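Local coordinates for PRESAN domain-containing protein (Plasmodium falciparum, PDB 7D2W) that is of unknown function but, as a PHIST-type helical-bundle protein of the malaria parasite, probably acts through binding other proteins, at residues Glu51-Phe56 with Ser158-Phe163; Asn73-Ile78 with Thr133-Arg138. All coordinates share one frame; numbering follows the deposited sequence.

Contact 1: residues Glu51-Phe56 with Ser158-Phe163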
ATOM      1  N   GLU A  51      18.972  -0.785  -4.049  1.00 28.97           N
ATOM      2  CA  GLU A  51      20.249  -0.097  -4.211  1.00 38.77           C
ATOM      3  C   GLU A  51      20.170   1.334  -3.712  1.00 39.84           C
ATOM      4  O   GLU A  51      21.154   1.868  -3.197  1.00 37.52           O
ATOM      5  CB  GLU A  51      20.674  -0.116  -5.674  1.00 39.01           C
ATOM      6  CG  GLU A  51      21.307  -1.432  -6.100  1.00 46.18           C
ATOM      7  CD  GLU A  51      21.277  -1.644  -7.605  1.00 49.04           C
ATOM      8  OE1 GLU A  51      20.623  -0.850  -8.315  1.00 38.65           O
ATOM      9  OE2 GLU A  51      21.910  -2.612  -8.080  1.00 60.00           O
ATOM     10  N   LEU A  52      19.008   1.962  -3.850  1.00 36.83           N
ATOM     11  CA  LEU A  52      18.843   3.322  -3.357  1.00 34.63           C
ATOM     12  C   LEU A  52      18.887   3.363  -1.835  1.00 33.21           C
ATOM     13  O   LEU A  52      19.507   4.256  -1.247  1.00 36.97           O
ATOM     14  CB  LEU A  52      17.533   3.896  -3.898  1.00 32.77           C
ATOM     15  CG  LEU A  52      17.269   5.371  -3.626  1.00 37.05           C
ATOM     16  CD1 LEU A  52      18.170   6.209  -4.498  1.00 35.94           C
ATOM     17  CD2 LEU A  52      15.794   5.715  -3.869  1.00 34.77           C
ATOM     18  N   TYR A  53      18.251   2.400  -1.174  1.00 27.94           N
ATOM     19  CA  TYR A  53      18.256   2.407   0.286  1.00 33.66           C
ATOM     20  C   TYR A  53      19.618   2.034   0.856  1.00 34.37           C
ATOM     21  O   TYR A  53      19.990   2.527   1.928  1.00 38.06           O
ATOM     22  CB  TYR A  53      17.172   1.473   0.812  1.00 33.36           C
ATOM     23  CG  TYR A  53      15.776   1.945   0.416  1.00 30.99           C
ATOM     24  CD1 TYR A  53      15.554   3.264   0.032  1.00 33.98           C
ATOM     25  CD2 TYR A  53      14.694   1.065   0.403  1.00 39.07           C
ATOM     26  CE1 TYR A  53      14.289   3.705  -0.332  1.00 37.89           C
ATOM     27  CE2 TYR A  53      13.418   1.504   0.047  1.00 40.59           C
ATOM     28  CZ  TYR A  53      13.229   2.817  -0.322  1.00 41.53           C
ATOM     29  OH  TYR A  53      11.973   3.260  -0.683  1.00 53.49           O
ATOM     30  N   GLU A  54      20.352   1.140   0.185  1.00 32.17           N
ATOM     31  CA  GLU A  54      21.736   0.886   0.576  1.00 37.27           C
ATOM     32  C   GLU A  54      22.577   2.149   0.406  1.00 44.06           C
ATOM     33  O   GLU A  54      23.342   2.537   1.297  1.00 52.59           O
ATOM     34  CB  GLU A  54      22.302  -0.273  -0.251  1.00 46.76           C
ATOM     35  CG  GLU A  54      21.614  -1.623   0.012  1.00 55.55           C
ATOM     36  CD  GLU A  54      21.860  -2.668  -1.083  1.00 58.05           C
ATOM     37  OE1 GLU A  54      22.257  -2.295  -2.209  1.00 56.61           O
ATOM     38  OE2 GLU A  54      21.646  -3.870  -0.813  1.00 54.07           O
ATOM     39  N   LEU A  55      22.418   2.822  -0.727  1.00 41.32           N
ATOM     40  CA  LEU A  55      23.120   4.076  -0.973  1.00 45.15           C
ATOM     41  C   LEU A  55      22.751   5.154   0.035  1.00 55.16           C
ATOM     42  O   LEU A  55      23.551   6.067   0.274  1.00 55.53           O
ATOM     43  CB  LEU A  55      22.812   4.537  -2.385  1.00 36.63           C
ATOM     44  CG  LEU A  55      23.510   5.732  -2.993  1.00 46.90           C
ATOM     45  CD1 LEU A  55      24.978   5.466  -3.221  1.00 52.57           C
ATOM     46  CD2 LEU A  55      22.777   6.009  -4.283  1.00 44.88           C
ATOM     47  N   PHE A  56      21.551   5.078   0.626  1.00 52.24           N
ATOM     48  CA  PHE A  56      21.148   6.016   1.667  1.00 44.52           C
ATOM     49  C   PHE A  56      21.923   5.821   2.957  1.00 59.22           C
ATOM     50  O   PHE A  56      21.676   6.544   3.927  1.00 58.68           O
ATOM     51  CB  PHE A  56      19.653   5.900   1.983  1.00 36.52           C
ATOM     52  CG  PHE A  56      18.768   6.652   1.029  1.00 31.18           C
ATOM     53  CD1 PHE A  56      19.306   7.335  -0.043  1.00 40.31           C
ATOM     54  CD2 PHE A  56      17.393   6.655   1.192  1.00 34.54           C
ATOM     55  CE1 PHE A  56      18.495   8.024  -0.939  1.00 38.40           C
ATOM     56  CE2 PHE A  56      16.581   7.337   0.305  1.00 34.25           C
ATOM     57  CZ  PHE A  56      17.139   8.016  -0.771  1.00 30.97           C
ATOM     58  N   SER A 158       9.746   8.304   2.281  1.00 24.44           N
ATOM     59  CA  SER A 158       8.313   8.494   2.512  1.00 26.53           C
ATOM     60  C   SER A 158       7.567   8.846   1.229  1.00 26.67           C
ATOM     61  O   SER A 158       6.406   8.459   1.078  1.00 26.00           O
ATOM     62  CB  SER A 158       8.075   9.563   3.588  1.00 30.93           C
ATOM     63  OG  SER A 158       8.273   8.968   4.861  1.00 35.89           O
ATOM     64  N   CYS A 159       8.209   9.560   0.293  1.00 23.26           N
ATOM     65  CA  CYS A 159       7.576   9.812  -1.001  1.00 24.44           C
ATOM     66  C   CYS A 159       7.350   8.519  -1.778  1.00 26.79           C
ATOM     67  O   CYS A 159       6.316   8.347  -2.428  1.00 26.03           O
ATOM     68  CB  CYS A 159       8.432  10.769  -1.826  1.00 24.42           C
ATOM     69  SG  CYS A 159       8.260  12.470  -1.283  1.00 27.77           S
ATOM     70  N   ILE A 160       8.319   7.609  -1.746  1.00 21.93           N
ATOM     71  CA  ILE A 160       8.135   6.331  -2.422  1.00 20.68           C
ATOM     72  C   ILE A 160       7.014   5.541  -1.755  1.00 28.89           C
ATOM     73  O   ILE A 160       6.151   4.970  -2.438  1.00 27.24           O
ATOM     74  CB  ILE A 160       9.474   5.570  -2.460  1.00 20.86           C
ATOM     75  CG1 ILE A 160      10.440   6.322  -3.385  1.00 21.22           C
ATOM     76  CG2 ILE A 160       9.288   4.110  -2.971  1.00 25.07           C
ATOM     77  CD1 ILE A 160      11.882   5.830  -3.270  1.00 23.90           C
ATOM     78  N   ASP A 161       6.977   5.533  -0.414  1.00 23.61           N
ATOM     79  CA  ASP A 161       5.872   4.881   0.296  1.00 25.46           C
ATOM     80  C   ASP A 161       4.530   5.485  -0.098  1.00 26.28           C
ATOM     81  O   ASP A 161       3.532   4.771  -0.238  1.00 24.54           O
ATOM     82  CB  ASP A 161       6.027   5.022   1.813  1.00 33.51           C
ATOM     83  CG  ASP A 161       7.251   4.326   2.368  1.00 28.65           C
ATOM     84  OD1 ASP A 161       7.757   3.375   1.746  1.00 29.91           O
ATOM     85  OD2 ASP A 161       7.683   4.725   3.474  1.00 32.01           O
ATOM     86  N   GLU A 162       4.481   6.811  -0.229  1.00 24.36           N
ATOM     87  CA  GLU A 162       3.239   7.482  -0.609  1.00 25.28           C
ATOM     88  C   GLU A 162       2.799   7.084  -2.017  1.00 27.42           C
ATOM     89  O   GLU A 162       1.594   6.925  -2.280  1.00 24.48           O
ATOM     90  CB  GLU A 162       3.419   8.998  -0.505  1.00 22.74           C
ATOM     91  CG  GLU A 162       2.145   9.792  -0.768  1.00 32.63           C
ATOM     92  CD  GLU A 162       2.344  11.286  -0.594  1.00 35.84           C
ATOM     93  OE1 GLU A 162       3.516  11.737  -0.547  1.00 31.57           O
ATOM     94  OE2 GLU A 162       1.322  12.003  -0.495  1.00 33.18           O
ATOM     95  N   PHE A 163       3.753   6.934  -2.941  1.00 24.79           N
ATOM     96  CA  PHE A 163       3.422   6.436  -4.276  1.00 22.80           C
ATOM     97  C   PHE A 163       2.944   4.989  -4.231  1.00 26.14           C
ATOM     98  O   PHE A 163       2.044   4.599  -4.986  1.00 25.55           O
ATOM     99  CB  PHE A 163       4.636   6.569  -5.211  1.00 24.47           C
ATOM    100  CG  PHE A 163       4.440   7.603  -6.275  1.00 23.78           C
ATOM    101  CD1 PHE A 163       3.665   7.314  -7.392  1.00 27.44           C
ATOM    102  CD2 PHE A 163       4.984   8.878  -6.141  1.00 27.24           C
ATOM    103  CE1 PHE A 163       3.445   8.282  -8.368  1.00 28.53           C
ATOM    104  CE2 PHE A 163       4.773   9.858  -7.119  1.00 26.43           C
ATOM    105  CZ  PHE A 163       3.998   9.562  -8.223  1.00 28.28           C
TER
HETATM  106  O   HOH W   1       9.626   2.002   0.350  1.00 48.54           O
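Ile160 sets CG2 and CD1 against the hydroxyl end of Tyr53, and CD1 also meets Leu52 CD2 at 4.0 Å. The tyrosine and isoleucine reach toward each other from opposite directions, and the phenol oxygen Tyr53 OH lies 3.6 Å from Ile160 CG2 and equally near Ile160 CD1, seated in the fork of the branched side chain. Toward the tyrosine ring itself, CD1 stands oblique. Leucine, being apolar, suits a buried place against an isoleucine methyl; its CG is anti to the backbone N (chi1 -173°), which carries CD2 toward Ile160. The backbones stay well apart, Leu52 CA and Ile160 CA being 11.2 Å from each other, and the gap is filled by side chains reaching in from both helices. Tyrosine does so with a polar end: water 1 lies 2.9 Å from Tyr53 OH and donates a hydrogen bond of 2.7 Å to Asp161 OD1. The hydroxyl thus has a polar partner beside the aliphatic isoleucine, while Arg157 of the same chain makes a cation-pi contact with the tyrosine ring. The other carboxylate oxygen, Asp161 OD2, forms a salt bridge with Arg157 of the second subunit and a hydrogen bond with Ser154 of that subunit, so the aspartate joins the water bridge to the dimer contact. Apolar side chains thus meet between the short N-terminal helix 49-58 and helix 149-181 as they do in the interior of a helical bundle, consistent with the four-helix bundle of this PRESAN domain.

Contact 2: residues Asn73-Ile78 with Thr133-Arg138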
ATOM      1  N   ASN A  73      16.088  11.664  -9.446  1.00 28.09           N
ATOM      2  CA  ASN A  73      15.759  11.062 -10.735  1.00 30.86           C
ATOM      3  C   ASN A  73      15.619   9.547 -10.615  1.00 30.17           C
ATOM      4  O   ASN A  73      14.738   8.952 -11.241  1.00 29.69           O
ATOM      5  CB  ASN A  73      16.818  11.424 -11.782  1.00 32.49           C
ATOM      6  CG  ASN A  73      16.768  12.887 -12.168  1.00 51.65           C
ATOM      7  OD1 ASN A  73      15.740  13.547 -11.998  1.00 60.27           O
ATOM      8  ND2 ASN A  73      17.876  13.403 -12.695  1.00 63.81           N
ATOM      9  N   HIS A  74      16.480   8.900  -9.822  1.00 25.97           N
ATOM     10  CA  HIS A  74      16.305   7.471  -9.575  1.00 23.94           C
ATOM     11  C   HIS A  74      14.994   7.198  -8.829  1.00 26.30           C
ATOM     12  O   HIS A  74      14.330   6.186  -9.080  1.00 28.26           O
ATOM     13  CB  HIS A  74      17.490   6.908  -8.782  1.00 27.69           C
ATOM     14  CG  HIS A  74      18.771   6.832  -9.563  1.00 28.87           C
ATOM     15  ND1 HIS A  74      18.954   5.979 -10.634  1.00 33.15           N
ATOM     16  CD2 HIS A  74      19.934   7.515  -9.420  1.00 29.31           C
ATOM     17  CE1 HIS A  74      20.174   6.145 -11.120  1.00 35.72           C
ATOM     18  NE2 HIS A  74      20.787   7.075 -10.407  1.00 29.01           N
ATOM     19  N   LYS A  75      14.621   8.072  -7.892  1.00 27.54           N
ATOM     20  CA  LYS A  75      13.319   7.941  -7.233  1.00 26.37           C
ATOM     21  C   LYS A  75      12.186   8.007  -8.253  1.00 24.56           C
ATOM     22  O   LYS A  75      11.266   7.179  -8.237  1.00 24.79           O
ATOM     23  CB  LYS A  75      13.155   9.031  -6.167  1.00 24.34           C
ATOM     24  CG  LYS A  75      11.756   9.058  -5.513  1.00 22.81           C
ATOM     25  CD  LYS A  75      10.844  10.084  -6.181  1.00 26.70           C
ATOM     26  CE  LYS A  75       9.468  10.164  -5.498  1.00 26.64           C
ATOM     27  NZ  LYS A  75       8.576  11.050  -6.307  1.00 27.47           N
ATOM     28  N   ASN A  76      12.240   8.993  -9.151  1.00 24.97           N
ATOM     29  CA  ASN A  76      11.223   9.116 -10.193  1.00 29.64           C
ATOM     30  C   ASN A  76      11.143   7.856 -11.044  1.00 26.86           C
ATOM     31  O   ASN A  76      10.047   7.378 -11.343  1.00 32.17           O
ATOM     32  CB  ASN A  76      11.504  10.332 -11.085  1.00 30.16           C
ATOM     33  CG  ASN A  76      11.069  11.645 -10.453  1.00 36.78           C
ATOM     34  OD1 ASN A  76      10.157  11.689  -9.624  1.00 34.29           O
ATOM     35  ND2 ASN A  76      11.712  12.730 -10.859  1.00 37.73           N
ATOM     36  N   GLY A  77      12.293   7.289 -11.420  1.00 31.80           N
ATOM     37  CA  GLY A  77      12.281   6.067 -12.213  1.00 32.54           C
ATOM     38  C   GLY A  77      11.630   4.901 -11.490  1.00 33.91           C
ATOM     39  O   GLY A  77      10.940   4.080 -12.100  1.00 27.28           O
ATOM     40  N   ILE A  78      11.852   4.803 -10.182  1.00 25.61           N
ATOM     41  CA  ILE A  78      11.231   3.747  -9.395  1.00 29.20           C
ATOM     42  C   ILE A  78       9.715   3.935  -9.347  1.00 26.57           C
ATOM     43  O   ILE A  78       8.947   2.990  -9.567  1.00 27.05           O
ATOM     44  CB  ILE A  78      11.836   3.724  -7.979  1.00 32.42           C
ATOM     45  CG1 ILE A  78      13.254   3.153  -8.020  1.00 29.21           C
ATOM     46  CG2 ILE A  78      10.926   2.945  -7.019  1.00 31.09           C
ATOM     47  CD1 ILE A  78      14.106   3.598  -6.860  1.00 30.79           C
ATOM     48  N   THR A 133       4.428  15.962  -9.251  1.00 30.84           N
ATOM     49  CA  THR A 133       4.678  17.398  -9.181  1.00 32.76           C
ATOM     50  C   THR A 133       4.715  17.883  -7.736  1.00 34.45           C
ATOM     51  O   THR A 133       5.601  18.651  -7.348  1.00 34.51           O
ATOM     52  CB  THR A 133       3.603  18.161  -9.964  1.00 32.51           C
ATOM     53  OG1 THR A 133       3.664  17.792 -11.342  1.00 38.25           O
ATOM     54  CG2 THR A 133       3.808  19.662  -9.832  1.00 39.52           C
ATOM     55  N   GLU A 134       3.740  17.454  -6.929  1.00 30.57           N
ATOM     56  CA  GLU A 134       3.681  17.881  -5.533  1.00 33.24           C
ATOM     57  C   GLU A 134       4.910  17.414  -4.757  1.00 35.69           C
ATOM     58  O   GLU A 134       5.494  18.183  -3.986  1.00 30.14           O
ATOM     59  CB  GLU A 134       2.403  17.349  -4.886  1.00 33.18           C
ATOM     60  CG  GLU A 134       2.343  17.557  -3.377  1.00 50.10           C
ATOM     61  CD  GLU A 134       1.605  16.437  -2.661  1.00 70.85           C
ATOM     62  OE1 GLU A 134       0.397  16.248  -2.930  1.00 75.44           O
ATOM     63  OE2 GLU A 134       2.238  15.738  -1.837  1.00 76.22           O
ATOM     64  N   GLN A 135       5.326  16.158  -4.956  1.00 27.80           N
ATOM     65  CA  GLN A 135       6.515  15.663  -4.268  1.00 22.69           C
ATOM     66  C   GLN A 135       7.774  16.403  -4.704  1.00 25.50           C
ATOM     67  O   GLN A 135       8.614  16.756  -3.871  1.00 30.71           O
ATOM     68  CB  GLN A 135       6.667  14.156  -4.504  1.00 21.70           C
ATOM     69  CG  GLN A 135       5.602  13.365  -3.749  1.00 27.81           C
ATOM     70  CD  GLN A 135       5.812  11.872  -3.845  1.00 31.20           C
ATOM     71  OE1 GLN A 135       6.619  11.392  -4.646  1.00 27.83           O
ATOM     72  NE2 GLN A 135       5.096  11.124  -3.018  1.00 26.94           N
ATOM     73  N   THR A 136       7.943  16.623  -6.010  1.00 28.94           N
ATOM     74  CA  THR A 136       9.127  17.331  -6.488  1.00 27.77           C
ATOM     75  C   THR A 136       9.213  18.730  -5.885  1.00 34.51           C
ATOM     76  O   THR A 136      10.299  19.182  -5.496  1.00 28.79           O
ATOM     77  CB  THR A 136       9.111  17.397  -8.015  1.00 28.74           C
ATOM     78  OG1 THR A 136       9.302  16.077  -8.534  1.00 33.56           O
ATOM     79  CG2 THR A 136      10.231  18.319  -8.545  1.00 34.45           C
ATOM     80  N   ASN A 137       8.076  19.426  -5.783  1.00 30.41           N
ATOM     81  CA  ASN A 137       8.081  20.754  -5.175  1.00 37.35           C
ATOM     82  C   ASN A 137       8.489  20.684  -3.711  1.00 37.67           C
ATOM     83  O   ASN A 137       9.278  21.512  -3.241  1.00 40.61           O
ATOM     84  CB  ASN A 137       6.703  21.408  -5.302  1.00 42.35           C
ATOM     85  CG  ASN A 137       6.380  21.795  -6.722  1.00 55.74           C
ATOM     86  OD1 ASN A 137       7.277  21.916  -7.558  1.00 59.32           O
ATOM     87  ND2 ASN A 137       5.095  21.987  -7.011  1.00 63.43           N
ATOM     88  N   ARG A 138       7.941  19.714  -2.968  1.00 35.37           N
ATOM     89  CA  ARG A 138       8.358  19.523  -1.584  1.00 29.81           C
ATOM     90  C   ARG A 138       9.843  19.180  -1.500  1.00 34.71           C
ATOM     91  O   ARG A 138      10.522  19.584  -0.550  1.00 29.66           O
ATOM     92  CB  ARG A 138       7.506  18.436  -0.920  1.00 32.12           C
ATOM     93  CG  ARG A 138       6.061  18.892  -0.599  1.00 33.67           C
ATOM     94  CD  ARG A 138       5.103  17.719  -0.354  1.00 44.11           C
ATOM     95  NE  ARG A 138       5.606  16.774   0.642  1.00 52.49           N
ATOM     96  CZ  ARG A 138       5.361  15.462   0.634  1.00 51.30           C
ATOM     97  NH1 ARG A 138       4.594  14.910  -0.312  1.00 50.01           N
ATOM     98  NH2 ARG A 138       5.881  14.696   1.581  1.00 42.51           N
TER
HETATM   99  O   HOH W   2       8.586  13.290  -8.098  1.00 33.55           O
HETATM  100  O   HOH W   3      11.066  15.460 -11.130  1.00 48.32           O
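Lys75 and Gln135 bury the most surface here, and they meet through a single direct hydrogen bond. Lys75 NZ donates to Gln135 OE1 at 2.6 Å, approaching nearly in line with the carbonyl (C=O...N angle 164°), and the two side chains cross at about a right angle. The lysine chain bends at chi2 (-96°) and then runs extended, which brings its ammonium to the amide oxygen; the glutamine is straight beyond CG and reaches out to meet it. Both residues are buried; a buried ammonium needs polar partners, and here the glutamine oxygen and water 2 provide them, the water accepting a hydrogen bond of 2.9 Å from Lys75 NZ. The lysine side chain also packs on Cys159 of helix 149-181. The setting is the interior of a four-helix bundle, where a cluster of polar side chains and two waters lies between helix 65-93 and helix 117-144. Glutamine fits it by having both an acceptor and a donor: with OE1 engaged by the lysine, its NE2 turns to helix 149-181 and bonds Glu162 OE1 and Cys159 O, which should fix the rotation of the amide. Next to this pair, Asn76 and Thr136 are joined through water. Water 2 donates to Asn76 OD1 at 2.7 Å and lies 2.9 Å from Thr136 OG1; water 3 accepts from Asn76 ND2 at 2.8 Å and makes a longer bond of 3.2 Å to Thr136 OG1. That hydroxyl is also hydrogen-bonded to Trp72 NE1 and to the backbone oxygen of Glu132.

In the fold
From the N terminus, helix 49-58 comes first and is joined to helix 149-181 by contact 1, which closes a loop of 101 intervening residues. Helix 65-93 follows directly, and contact 2 ties it to helix 117-144 across 54 residues; this smaller loop lies wholly within the larger one, so the two nest and do not cross. Their centres are about 11 Å apart, and they touch: Ile160 CG1 packs on Lys75 CG at 3.7 Å, and Phe163 CD2 on Gln135 OE1 at 3.4 Å. Helix 149-181 is thus shared ground, meeting the N-terminal helix in contact 1 and the residues of contact 2, so that all four helices are linked.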